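Local coordinates for protein peptidoglycan DD-endopeptidase ShyB (Vibrio cholerae, PDB 2GU1) that cleaves the peptide cross-links between peptidoglycan strands as a zinc-dependent DD-endopeptidase, probably allowing new glycans to be inserted as the cell wall expands, at residues Arg203-Lys208 with Thr235-Pro240; Ile241-Tyr246 with Ala299-Thr304. All blocks are in the same frame, centred on the assembly; numbering follows the deposited sequence.

Overall arrangement
Contacts 1 and 2 follow one another along the chain and lie side by side, their centres about 10 Å apart. In contact 1 the loop between strands 189-191 and 213-215 packs on strand 235-237, part of the large antiparallel sheet of the M23 peptidase. The chain then runs directly from Pro-240 into contact 2, where strand 244-246 pairs with strand 297-300 in a small three-stranded sheet. The two are stitched together by probable hydrogen bonds from Tyr-246 N to Pro-205 O and between Tyr-246 OH and Asp-207 OD2, while Thr-239 packs on Ala-301. Residues 203-208 thus join both sheets of the peptidase region, on a flank of the zinc site.

Contact 1: Arg203-Lys208 with Thr235-Pro240; sequences RYPVDK and TDFATP. With ZN (zinc ion), chain B.
Phe-237 drives its ring toward Tyr-204, Pro-205 and Val-206, and this apolar cluster carries most of the contact. The Phe-237 and Pro-205 side chains meet tip to tip, with CD of Pro-205 3.4 Å from CE2 of the phenyl ring and CG almost as near. Tyr-204 crosses the phenylalanine at about a right angle. CE1 of Phe-237 comes in at the tyrosine ring edge, near its plane, 3.7 Å from CD1 of Tyr-204; the two ring planes are inclined at 71°, an oblique aromatic pair. Val-206 CG2 lies over one face of the phenyl ring, 4.2 Å from Phe-237 CG, while its other methyl, CG1, touches Thr-239 CG2 at 3.8 Å. In Thr-239 that methyl stands anti to the carbonyl carbon, which leaves OG1 between the backbone N and C (chi1 52°). Ala-238 centres an inverse gamma turn, closed by Thr-239 N bonding to Phe-237 O at 2.9 Å, and Phe-237 and Thr-239 both point toward the loop. Asp-236, just before the phenylalanine, binds the catalytic zinc ion through OD1 at 2.0 Å, with His-232 and His-313 as the other protein ligands. Asp-236 and Phe-237 project to opposite sides of the strand, so the apolar cluster packs on the side away from the metal; strand 235-237 runs between strands 213-215 and 312-318, with Ile-213 touching Phe-237, and Leu-312 and Phe-314 packing on Pro-205.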
# COMPACT_ATOMS: atom_id res chain seq x y z
N ARG A 203 10.62 -4.16 -14.77
CA ARG A 203 11.55 -4.06 -13.66
C ARG A 203 11.88 -2.61 -13.28
O ARG A 203 11.98 -2.27 -12.10
CB ARG A 203 12.85 -4.79 -14.02
CG ARG A 203 13.96 -4.61 -12.99
CD ARG A 203 13.64 -5.37 -11.73
NE ARG A 203 13.77 -6.81 -11.94
CZ ARG A 203 13.44 -7.73 -11.04
NH1 ARG A 203 12.95 -7.38 -9.86
NH2 ARG A 203 13.61 -9.02 -11.34
N TYR A 204 12.03 -1.75 -14.29
CA TYR A 204 12.40 -0.34 -14.10
C TYR A 204 11.32 0.71 -14.34
O TYR A 204 10.51 0.58 -15.26
CB TYR A 204 13.59 -0.01 -15.01
CG TYR A 204 14.81 -0.86 -14.76
CD1 TYR A 204 15.63 -0.62 -13.66
CD2 TYR A 204 15.12 -1.93 -15.59
CE1 TYR A 204 16.74 -1.43 -13.40
CE2 TYR A 204 16.21 -2.75 -15.34
CZ TYR A 204 17.02 -2.49 -14.24
OH TYR A 204 18.10 -3.31 -13.99
N PRO A 205 11.29 1.77 -13.50
CA PRO A 205 10.32 2.87 -13.60
C PRO A 205 10.86 4.02 -14.45
O PRO A 205 10.22 5.07 -14.56
CB PRO A 205 10.14 3.29 -12.14
CG PRO A 205 11.54 3.14 -11.60
CD PRO A 205 11.99 1.80 -12.20
N VAL A 206 12.04 3.83 -15.05
CA VAL A 206 12.64 4.87 -15.88
C VAL A 206 13.32 4.25 -17.12
O VAL A 206 13.54 3.03 -17.19
CB VAL A 206 13.71 5.69 -15.10
CG1 VAL A 206 13.05 6.47 -13.95
CG2 VAL A 206 14.78 4.77 -14.57
N ASP A 207 13.65 5.11 -18.08
CA ASP A 207 14.30 4.66 -19.30
C ASP A 207 15.74 4.23 -19.04
O ASP A 207 16.36 4.63 -18.05
CB ASP A 207 14.25 5.76 -20.36
CG ASP A 207 12.83 6.06 -20.82
OD1 ASP A 207 12.09 5.10 -21.17
OD2 ASP A 207 12.44 7.25 -20.83
N LYS A 208 16.27 3.40 -19.95
CA LYS A 208 17.62 2.88 -19.81
C LYS A 208 18.67 3.91 -19.43
O LYS A 208 19.57 3.64 -18.64
CB LYS A 208 18.05 2.18 -21.12
CG LYS A 208 17.16 1.00 -21.51
CD LYS A 208 17.73 0.25 -22.71
CE LYS A 208 16.85 -0.94 -23.08
NZ LYS A 208 17.42 -1.72 -24.21
N THR A 235 14.63 1.89 -4.03
CA THR A 235 15.81 1.92 -4.88
C THR A 235 15.94 3.32 -5.48
O THR A 235 14.96 3.88 -5.97
CB THR A 235 15.68 0.89 -6.02
OG1 THR A 235 15.45 -0.41 -5.48
CG2 THR A 235 16.93 0.85 -6.86
N ASP A 236 17.14 3.88 -5.45
CA ASP A 236 17.36 5.22 -6.01
C ASP A 236 17.99 5.15 -7.40
O ASP A 236 19.03 4.52 -7.57
CB ASP A 236 18.28 6.03 -5.09
CG ASP A 236 17.64 6.30 -3.75
OD1 ASP A 236 16.43 6.02 -3.61
OD2 ASP A 236 18.34 6.81 -2.85
N PHE A 237 17.34 5.79 -8.37
CA PHE A 237 17.82 5.84 -9.76
C PHE A 237 18.37 7.23 -10.05
O PHE A 237 17.83 8.25 -9.59
CB PHE A 237 16.68 5.51 -10.74
CG PHE A 237 16.23 4.08 -10.67
CD1 PHE A 237 17.06 3.05 -11.10
CD2 PHE A 237 14.98 3.75 -10.15
CE1 PHE A 237 16.66 1.71 -11.02
CE2 PHE A 237 14.56 2.43 -10.06
CZ PHE A 237 15.40 1.40 -10.49
N ALA A 238 19.46 7.28 -10.82
CA ALA A 238 20.13 8.53 -11.15
C ALA A 238 19.41 9.30 -12.25
O ALA A 238 19.86 9.34 -13.39
CB ALA A 238 21.57 8.25 -11.58
N THR A 239 18.30 9.93 -11.88
CA THR A 239 17.51 10.70 -12.84
C THR A 239 17.71 12.20 -12.72
O THR A 239 17.84 12.73 -11.62
CB THR A 239 16.00 10.47 -12.65
OG1 THR A 239 15.66 10.68 -11.27
CG2 THR A 239 15.61 9.07 -13.07
N PRO A 240 17.76 12.90 -13.86
CA PRO A 240 17.92 14.35 -13.82
C PRO A 240 16.53 14.85 -13.46
O PRO A 240 15.55 14.14 -13.68
CB PRO A 240 18.26 14.70 -15.27
CG PRO A 240 18.82 13.43 -15.84
CD PRO A 240 17.93 12.38 -15.23
ZN ZN B . 15.91 6.34 -1.67

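Contact 2: Ile241-Tyr246 with Ala299-Thr304; sequences IGAPVY and ALAGAT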
# COMPACT_ATOMS: atom_id res chain seq x y z
N ILE A 241 16.42 16.05 -12.90
CA ILE A 241 15.11 16.58 -12.59
C ILE A 241 14.42 16.70 -13.95
O ILE A 241 15.04 17.18 -14.91
CB ILE A 241 15.21 17.99 -11.96
CG1 ILE A 241 15.97 17.91 -10.64
CG2 ILE A 241 13.83 18.59 -11.77
CD1 ILE A 241 16.22 19.26 -9.95
N GLY A 242 13.18 16.24 -14.05
CA GLY A 242 12.46 16.33 -15.32
C GLY A 242 12.43 15.04 -16.13
O GLY A 242 11.71 14.95 -17.12
N ALA A 243 13.21 14.05 -15.72
CA ALA A 243 13.23 12.78 -16.44
C ALA A 243 11.88 12.09 -16.27
O ALA A 243 11.29 12.14 -15.19
CB ALA A 243 14.33 11.88 -15.91
N PRO A 244 11.37 11.45 -17.34
CA PRO A 244 10.08 10.76 -17.24
C PRO A 244 10.13 9.56 -16.31
O PRO A 244 11.12 8.81 -16.27
CB PRO A 244 9.79 10.37 -18.69
CG PRO A 244 11.17 10.13 -19.24
CD PRO A 244 11.93 11.33 -18.69
N VAL A 245 9.05 9.38 -15.56
CA VAL A 245 8.91 8.28 -14.61
C VAL A 245 7.69 7.50 -15.09
O VAL A 245 6.66 8.10 -15.40
CB VAL A 245 8.65 8.81 -13.17
CG1 VAL A 245 8.39 7.66 -12.21
CG2 VAL A 245 9.84 9.63 -12.71
N TYR A 246 7.82 6.17 -15.17
CA TYR A 246 6.72 5.34 -15.65
C TYR A 246 6.28 4.31 -14.63
O TYR A 246 7.08 3.85 -13.82
CB TYR A 246 7.16 4.58 -16.90
CG TYR A 246 7.81 5.45 -17.94
CD1 TYR A 246 7.05 6.10 -18.91
CD2 TYR A 246 9.20 5.61 -17.96
CE1 TYR A 246 7.66 6.90 -19.89
CE2 TYR A 246 9.82 6.40 -18.93
CZ TYR A 246 9.05 7.04 -19.89
OH TYR A 246 9.66 7.79 -20.86
N ALA A 299 4.80 10.68 -14.14
CA ALA A 299 5.40 11.85 -13.51
C ALA A 299 6.77 12.17 -14.08
O ALA A 299 7.27 11.48 -14.97
CB ALA A 299 5.52 11.62 -12.01
N LEU A 300 7.37 13.23 -13.55
CA LEU A 300 8.69 13.65 -13.96
C LEU A 300 9.52 13.63 -12.68
O LEU A 300 9.11 14.21 -11.66
CB LEU A 300 8.65 15.05 -14.56
CG LEU A 300 7.74 15.21 -15.80
CD1 LEU A 300 7.82 16.65 -16.31
CD2 LEU A 300 8.18 14.24 -16.89
N ALA A 301 10.65 12.95 -12.72
CA ALA A 301 11.53 12.86 -11.56
C ALA A 301 11.91 14.25 -11.08
O ALA A 301 11.89 15.22 -11.84
CB ALA A 301 12.78 12.04 -11.90
N GLY A 302 12.27 14.36 -9.80
CA GLY A 302 12.61 15.66 -9.28
C GLY A 302 13.58 15.60 -8.12
O GLY A 302 14.35 14.65 -7.99
N ALA A 303 13.51 16.62 -7.29
CA ALA A 303 14.34 16.74 -6.11
C ALA A 303 13.52 17.41 -5.01
O ALA A 303 14.06 18.19 -4.23
CB ALA A 303 15.56 17.58 -6.43
N THR A 304 12.22 17.14 -4.97
CA THR A 304 11.36 17.74 -3.94
C THR A 304 11.49 16.95 -2.64
O THR A 304 11.89 15.78 -2.64
CB THR A 304 9.86 17.80 -4.36
OG1 THR A 304 9.40 16.50 -4.73
CG2 THR A 304 9.67 18.77 -5.53
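Ala-299 and Val-245 form a hydrogen-bonded pair of an antiparallel beta bridge, joining strands 297-300 and 244-246 at the edge of a three-stranded sheet in the M23 peptidase fold. Val-245 N gives a 2.8 Å bond to Ala-299 O, arriving tilted 34° from the carbonyl plane; the return bond, Ala-299 N to Val-245 O, is weak at 3.4 Å. Leu-300 faces Pro-244 as the next, non-hydrogen-bonded pair. Its side chain leaves on the proline's face of the sheet, and CD2 reaches Gly-242 O at 3.6 Å, while on the backbone its CA-H contacts Ala-243 O. Ala-243 O also accepts the bond from Ala-301 N, 2.7 Å away and in the carbonyl plane, and so serves two neighbouring residues. Ala-301 CB lies against Val-245 CG2, a methyl set anti to the carbonyl carbon and beside the backbone N while CG1 is anti to N (chi1 175°). Strand geometry has ended here, yet pairing continues: Ala-301 O takes a nearly straight bond from Gly-242 N, 2.8 Å long with 176° at the hydrogen, the donor standing above the carbonyl plane. The backbone of Gly-242 here would jam a CB against Ile-241 O, which by itself calls for glycine. CA of Gly-302 then touches CG2 of Ile-241. Pro-310 packs on both Ile-241 and Ala-303, and CB of Ala-303 meets CD1 of Ile-241 at 4.0 Å.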